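Local atomic coordinates of sulfotransferase (Mycobacterium tuberculosis, PDB entry 2ZQ5), a protein that probably transfers a sulfonate (sulfuryl) group to an acceptor substrate, using a P-loop-type sulfotransferase fold. Residues Gln176-Ser181 with Pro207-His212; Tyr313-His318 with Ala329-His334. All coordinates share one frame; numbering follows the deposited sequence.

Overall arrangement
Both contacts belong to the sulfotransferase-family part of the chain, yet they lie in different regions of it. Contact 1 (176-181 with 207-212) is buried among helices, its centre about 10 Å from the centre of the chain. Contact 2 (313-318 with 329-334) is more peripheral, its centre about 21 Å from that of the chain, and fastens helix 324-334 to edge strand 312-316 of the five-stranded parallel sheet. The two contact centres are about 27 Å apart and the nearest atoms about 15 Å, so they do not touch; along the chain contact 1 closes before contact 2 opens.

Contact 1 of 2, residues Gln176-Ser181 with Pro207-His212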
loop_
_atom_site.group_PDB
_atom_site.type_symbol
_atom_site.label_atom_id
_atom_site.label_comp_id
_atom_site.label_asym_id
_atom_site.label_seq_id
_atom_site.Cartn_x
_atom_site.Cartn_y
_atom_site.Cartn_z
ATOM N N GLN A 176 -1.939 3.860 -0.347
ATOM C CA GLN A 176 -3.001 4.858 -0.284
ATOM C C GLN A 176 -2.411 6.262 -0.214
ATOM O O GLN A 176 -3.070 7.237 -0.567
ATOM C CB GLN A 176 -3.913 4.597 0.916
ATOM C CG GLN A 176 -4.907 3.473 0.674
ATOM C CD GLN A 176 -6.189 3.950 0.013
ATOM O OE1 GLN A 176 -6.169 4.777 -0.901
ATOM N NE2 GLN A 176 -7.317 3.422 0.471
ATOM N N LEU A 177 -1.169 6.358 0.252
ATOM C CA LEU A 177 -0.485 7.645 0.316
ATOM C C LEU A 177 0.410 7.820 -0.906
ATOM O O LEU A 177 0.402 8.877 -1.532
ATOM C CB LEU A 177 0.370 7.761 1.582
ATOM C CG LEU A 177 -0.357 7.812 2.926
ATOM C CD1 LEU A 177 0.667 7.850 4.040
ATOM C CD2 LEU A 177 -1.263 9.043 2.993
ATOM N N LEU A 178 1.166 6.778 -1.247
ATOM C CA LEU A 178 2.083 6.834 -2.384
ATOM C C LEU A 178 1.382 7.070 -3.722
ATOM O O LEU A 178 1.991 7.584 -4.666
ATOM C CB LEU A 178 2.921 5.551 -2.437
ATOM C CG LEU A 178 3.848 5.335 -1.234
ATOM C CD1 LEU A 178 4.334 3.901 -1.217
ATOM C CD2 LEU A 178 5.020 6.306 -1.285
ATOM N N ARG A 179 0.105 6.704 -3.808
ATOM C CA ARG A 179 -0.642 6.913 -5.044
ATOM C C ARG A 179 -0.691 8.404 -5.375
ATOM O O ARG A 179 -0.873 8.779 -6.530
ATOM C CB ARG A 179 -2.071 6.367 -4.920
ATOM C CG ARG A 179 -2.902 7.073 -3.863
ATOM C CD ARG A 179 -4.346 6.590 -3.795
ATOM N NE ARG A 179 -5.011 7.199 -2.646
ATOM C CZ ARG A 179 -6.310 7.463 -2.561
ATOM N NH1 ARG A 179 -7.127 7.178 -3.567
ATOM N NH2 ARG A 179 -6.792 8.017 -1.456
ATOM N N GLN A 180 -0.530 9.252 -4.363
ATOM C CA GLN A 180 -0.555 10.697 -4.590
ATOM C C GLN A 180 0.557 11.112 -5.554
ATOM O O GLN A 180 0.426 12.106 -6.275
ATOM C CB GLN A 180 -0.394 11.456 -3.266
ATOM C CG GLN A 180 -1.592 11.360 -2.337
ATOM C CD GLN A 180 -1.482 12.296 -1.146
ATOM O OE1 GLN A 180 -0.681 13.234 -1.149
ATOM N NE2 GLN A 180 -2.297 12.056 -0.126
ATOM N N SER A 181 1.641 10.336 -5.563
ATOM C CA SER A 181 2.800 10.580 -6.427
ATOM C C SER A 181 2.770 9.681 -7.662
ATOM O O SER A 181 3.679 9.730 -8.497
ATOM C CB SER A 181 4.096 10.290 -5.665
ATOM O OG SER A 181 4.184 11.039 -4.467
ATOM N N PRO A 207 11.743 10.920 -3.570
ATOM C CA PRO A 207 10.778 12.022 -3.506
ATOM C C PRO A 207 9.394 11.556 -3.055
ATOM O O PRO A 207 8.704 12.261 -2.320
ATOM C CB PRO A 207 10.776 12.567 -4.933
ATOM C CG PRO A 207 12.175 12.270 -5.402
ATOM C CD PRO A 207 12.401 10.871 -4.886
ATOM N N SER A 208 8.996 10.365 -3.493
ATOM C CA SER A 208 7.696 9.817 -3.113
ATOM C C SER A 208 7.660 9.484 -1.627
ATOM O O SER A 208 6.642 9.683 -0.968
ATOM C CB SER A 208 7.377 8.563 -3.928
ATOM O OG SER A 208 7.121 8.889 -5.281
ATOM N N TYR A 209 8.763 8.970 -1.092
ATOM C CA TYR A 209 8.787 8.653 0.330
ATOM C C TYR A 209 8.859 9.917 1.175
ATOM O O TYR A 209 8.357 9.949 2.296
ATOM C CB TYR A 209 9.933 7.691 0.659
ATOM C CG TYR A 209 9.514 6.246 0.501
ATOM C CD1 TYR A 209 9.205 5.721 -0.755
ATOM C CD2 TYR A 209 9.358 5.423 1.616
ATOM C CE1 TYR A 209 8.745 4.415 -0.899
ATOM C CE2 TYR A 209 8.899 4.108 1.485
ATOM C CZ TYR A 209 8.593 3.615 0.224
ATOM O OH TYR A 209 8.127 2.328 0.076
ATOM N N CYS A 210 9.471 10.965 0.639
ATOM C CA CYS A 210 9.529 12.223 1.361
ATOM C C CYS A 210 8.102 12.758 1.509
ATOM O O CYS A 210 7.739 13.314 2.551
ATOM C CB CYS A 210 10.405 13.216 0.603
ATOM S SG CYS A 210 12.173 12.935 0.847
ATOM N N ARG A 211 7.286 12.580 0.474
ATOM C CA ARG A 211 5.902 13.036 0.540
ATOM C C ARG A 211 5.133 12.155 1.532
ATOM O O ARG A 211 4.285 12.636 2.289
ATOM C CB ARG A 211 5.251 12.977 -0.843
ATOM C CG ARG A 211 3.897 13.658 -0.879
ATOM C CD ARG A 211 3.149 13.409 -2.173
ATOM N NE ARG A 211 1.832 14.038 -2.121
ATOM C CZ ARG A 211 1.604 15.321 -2.389
ATOM N NH1 ARG A 211 2.601 16.119 -2.748
ATOM N NH2 ARG A 211 0.378 15.814 -2.263
ATOM N N HIS A 212 5.438 10.862 1.521
ATOM C CA HIS A 212 4.823 9.899 2.428
ATOM C C HIS A 212 5.051 10.395 3.862
ATOM O O HIS A 212 4.126 10.439 4.674
ATOM C CB HIS A 212 5.474 8.527 2.176
ATOM C CG HIS A 212 5.038 7.434 3.106
ATOM N ND1 HIS A 212 5.624 7.227 4.338
ATOM C CD2 HIS A 212 4.147 6.428 2.939
ATOM C CE1 HIS A 212 5.115 6.138 4.886
ATOM N NE2 HIS A 212 4.218 5.633 4.056
HETATM O O HOH W 1 4.014 9.828 -1.991
#
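Arg211 carries CG anti to its backbone N (chi1 -170°) and stays extended as far as NE, while Gln180 holds CG anti to its carbonyl carbon (chi1 -70°) and is stretched out beyond it, so that the two long side chains cross at about a right angle. Gln180 OE1 comes to the edge of the guanidinium, close to its plane, and is gripped side-on by two nitrogens, with Arg211 NE at 2.8 Å and Arg211 NH2 at 3.0 Å. The NE bond lies in the amide's carbonyl plane and on a lone pair of the oxygen. Amide and guanidinium planes are turned 68° apart, and the amide's rotation is further fixed by Gln180 NE2, hydrogen-bonded to Ser75 of helix 55-81. This pairing joins the 3-10 segment 179-181 to the first turns of helix 206-219, in the helical part of the sulfotransferase fold, where helices 55-81 and 239-245 pack around the contact. One turn away from the arginine, Ser181 CB sits 3.4 Å from Ser208 OG. A water bridges the segments beside them, donating to Ser181 OG and to the backbone Ser208 O, each at 2.8 Å; Ser181 OG is also hydrogen-bonded to Asp34. Next to this polar cluster the contact is apolar. The CD2 branch of Leu178 reaches between Ser208, Tyr209 and His212, lying 4.1 Å from His212 CB and 4.2 Å from Tyr209 CE1. Leu177 crosses the imidazole at about a right angle, its CD1 3.9 Å from His212 CD2. ND1 of the imidazole is hydrogen-bonded to Tyr246 OH, whereas the buried His212 NE2 has no partner in the model.

Contact 2 of 2, residues Tyr313-His318 with Ala329-His334; sequences YDVDYH and ADIYRH
Strand 312-316 is the edge strand of the parallel sheet in this P-loop-type fold, and helix 324-334 returns along it, the short strand and helix segments running nearly antiparallel (169°) with their axes 9.8 Å apart. Tyr313 carries most of the contact. With CG anti to the backbone N, its ring is directed at the helix, where Asp330, Ile331 and His334 meet it on different sides. Ile331 CG1 lies over one face in a CH-pi contact, 3.9 Å from the centroid of the Tyr313 ring and displaced toward its CD2-CE2 edge. At the ring's far end Tyr313 OH donates to Asp330 OD2 over a very short 2.5 Å, using the anti lone pair of that oxygen; the carboxylate plane is turned 69° from the ring. The strand's backbone is hydrogen-bonded to strand 250-255 of the sheet. The carboxylate is shared: Arg333, one turn along the same helix, closes a salt bridge side-on with NE and NH2 both on Asp330 OD1, NE at 2.8 Å, meeting the oxygen from above the carboxylate plane. Arg333 would probably help keep Asp330 ionised. Along the CD1 side, the ring edge of Tyr313 points at the face of His334 in an offset edge-to-face pair, centroids 5.3 Å apart and planes at 64°; Tyr313 CD1 is 3.5 Å from His334 CG. Farther down the strand, Val315 CG2 rests 3.9 Å from Ile331 CD1, and Ile331 also packs on Leu107 of helix 104-111.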
loop_
_atom_site.group_PDB
_atom_site.type_symbol
_atom_site.label_atom_id
_atom_site.label_comp_id
_atom_site.label_asym_id
_atom_site.label_seq_id
_atom_site.Cartn_x
_atom_site.Cartn_y
_atom_site.Cartn_z
ATOM N N TYR A 313 14.189 -7.378 10.799
ATOM C CA TYR A 313 13.712 -8.598 11.437
ATOM C C TYR A 313 12.937 -9.409 10.410
ATOM O O TYR A 313 12.125 -8.858 9.664
ATOM C CB TYR A 313 12.793 -8.269 12.619
ATOM C CG TYR A 313 12.442 -9.468 13.478
ATOM C CD1 TYR A 313 13.179 -9.771 14.620
ATOM C CD2 TYR A 313 11.387 -10.311 13.134
ATOM C CE1 TYR A 313 12.874 -10.885 15.399
ATOM C CE2 TYR A 313 11.075 -11.430 13.903
ATOM C CZ TYR A 313 11.821 -11.708 15.033
ATOM O OH TYR A 313 11.508 -12.813 15.795
ATOM N N ASP A 314 13.197 -10.712 10.365
ATOM C CA ASP A 314 12.512 -11.607 9.440
ATOM C C ASP A 314 11.532 -12.481 10.200
ATOM O O ASP A 314 11.900 -13.129 11.183
ATOM C CB ASP A 314 13.518 -12.498 8.712
ATOM C CG ASP A 314 14.447 -11.713 7.819
ATOM O OD1 ASP A 314 13.969 -11.153 6.807
ATOM O OD2 ASP A 314 15.654 -11.650 8.129
ATOM N N VAL A 315 10.284 -12.499 9.743
ATOM C CA VAL A 315 9.244 -13.297 10.374
ATOM C C VAL A 315 8.769 -14.387 9.426
ATOM O O VAL A 315 8.457 -14.116 8.269
ATOM C CB VAL A 315 8.018 -12.434 10.749
ATOM C CG1 VAL A 315 6.898 -13.321 11.275
ATOM C CG2 VAL A 315 8.404 -11.398 11.786
ATOM N N ASP A 316 8.718 -15.622 9.915
ATOM C CA ASP A 316 8.246 -16.731 9.096
ATOM C C ASP A 316 6.755 -16.904 9.337
ATOM O O ASP A 316 6.299 -16.890 10.481
ATOM C CB ASP A 316 8.983 -18.024 9.450
ATOM C CG ASP A 316 10.411 -18.034 8.948
ATOM O OD1 ASP A 316 10.615 -17.866 7.725
ATOM O OD2 ASP A 316 11.331 -18.215 9.773
ATOM N N TYR A 317 5.998 -17.054 8.256
ATOM C CA TYR A 317 4.554 -17.221 8.352
ATOM C C TYR A 317 4.182 -18.331 9.330
ATOM O O TYR A 317 3.256 -18.175 10.123
ATOM C CB TYR A 317 3.963 -17.540 6.975
ATOM C CG TYR A 317 2.450 -17.550 6.948
ATOM C CD1 TYR A 317 1.723 -16.369 7.089
ATOM C CD2 TYR A 317 1.744 -18.741 6.785
ATOM C CE1 TYR A 317 0.330 -16.371 7.068
ATOM C CE2 TYR A 317 0.350 -18.755 6.762
ATOM C CZ TYR A 317 -0.350 -17.568 6.903
ATOM O OH TYR A 317 -1.726 -17.577 6.873
ATOM N N HIS A 318 4.907 -19.446 9.274
ATOM C CA HIS A 318 4.624 -20.574 10.153
ATOM C C HIS A 318 4.932 -20.298 11.623
ATOM O O HIS A 318 4.248 -20.815 12.507
ATOM C CB HIS A 318 5.370 -21.829 9.679
ATOM C CG HIS A 318 6.858 -21.673 9.617
ATOM N ND1 HIS A 318 7.629 -21.418 10.729
ATOM C CD2 HIS A 318 7.719 -21.764 8.575
ATOM C CE1 HIS A 318 8.901 -21.361 10.378
ATOM N NE2 HIS A 318 8.983 -21.567 9.076
ATOM N N ALA A 329 6.401 -10.338 20.554
ATOM C CA ALA A 329 7.257 -10.127 21.712
ATOM C C ALA A 329 8.722 -10.188 21.301
ATOM O O ALA A 329 9.546 -9.433 21.812
ATOM C CB ALA A 329 6.969 -11.176 22.781
ATOM N N ASP A 330 9.044 -11.083 20.370
ATOM C CA ASP A 330 10.421 -11.218 19.916
ATOM C C ASP A 330 10.823 -10.040 19.032
ATOM O O ASP A 330 11.984 -9.639 19.013
ATOM C CB ASP A 330 10.615 -12.534 19.160
ATOM C CG ASP A 330 12.071 -12.956 19.099
ATOM O OD1 ASP A 330 12.679 -13.136 20.175
ATOM O OD2 ASP A 330 12.613 -13.104 17.984
ATOM N N ILE A 331 9.861 -9.490 18.297
ATOM C CA ILE A 331 10.130 -8.338 17.444
ATOM C C ILE A 331 10.484 -7.152 18.340
ATOM O O ILE A 331 11.453 -6.436 18.085
ATOM C CB ILE A 331 8.903 -7.991 16.573
ATOM C CG1 ILE A 331 8.717 -9.070 15.502
ATOM C CG2 ILE A 331 9.080 -6.619 15.926
ATOM C CD1 ILE A 331 7.448 -8.926 14.694
ATOM N N TYR A 332 9.698 -6.952 19.394
ATOM C CA TYR A 332 9.962 -5.864 20.331
ATOM C C TYR A 332 11.327 -6.063 20.986
ATOM O O TYR A 332 12.106 -5.120 21.118
ATOM C CB TYR A 332 8.884 -5.808 21.416
ATOM C CG TYR A 332 7.652 -5.007 21.046
ATOM C CD1 TYR A 332 6.837 -5.386 19.980
ATOM C CD2 TYR A 332 7.289 -3.879 21.783
ATOM C CE1 TYR A 332 5.686 -4.664 19.661
ATOM C CE2 TYR A 332 6.144 -3.152 21.473
ATOM C CZ TYR A 332 5.346 -3.550 20.413
ATOM O OH TYR A 332 4.200 -2.849 20.117
ATOM N N ARG A 333 11.612 -7.298 21.389
ATOM C CA ARG A 333 12.885 -7.617 22.024
ATOM C C ARG A 333 14.042 -7.277 21.093
ATOM O O ARG A 333 14.995 -6.607 21.487
ATOM C CB ARG A 333 12.946 -9.107 22.375
ATOM C CG ARG A 333 14.264 -9.538 23.011
ATOM C CD ARG A 333 14.434 -11.052 22.970
ATOM N NE ARG A 333 14.455 -11.554 21.597
ATOM C CZ ARG A 333 15.384 -11.243 20.698
ATOM N NH1 ARG A 333 16.380 -10.429 21.020
ATOM N NH2 ARG A 333 15.311 -11.738 19.469
ATOM N N HIS A 334 13.946 -7.745 19.852
ATOM C CA HIS A 334 14.980 -7.506 18.854
ATOM C C HIS A 334 15.285 -6.019 18.673
ATOM O O HIS A 334 16.448 -5.621 18.607
ATOM C CB HIS A 334 14.555 -8.101 17.510
ATOM C CG HIS A 334 15.582 -7.953 16.431
ATOM N ND1 HIS A 334 16.780 -8.637 16.445
ATOM C CD2 HIS A 334 15.595 -7.195 15.310
ATOM C CE1 HIS A 334 17.484 -8.307 15.378
ATOM N NE2 HIS A 334 16.789 -7.433 14.673
#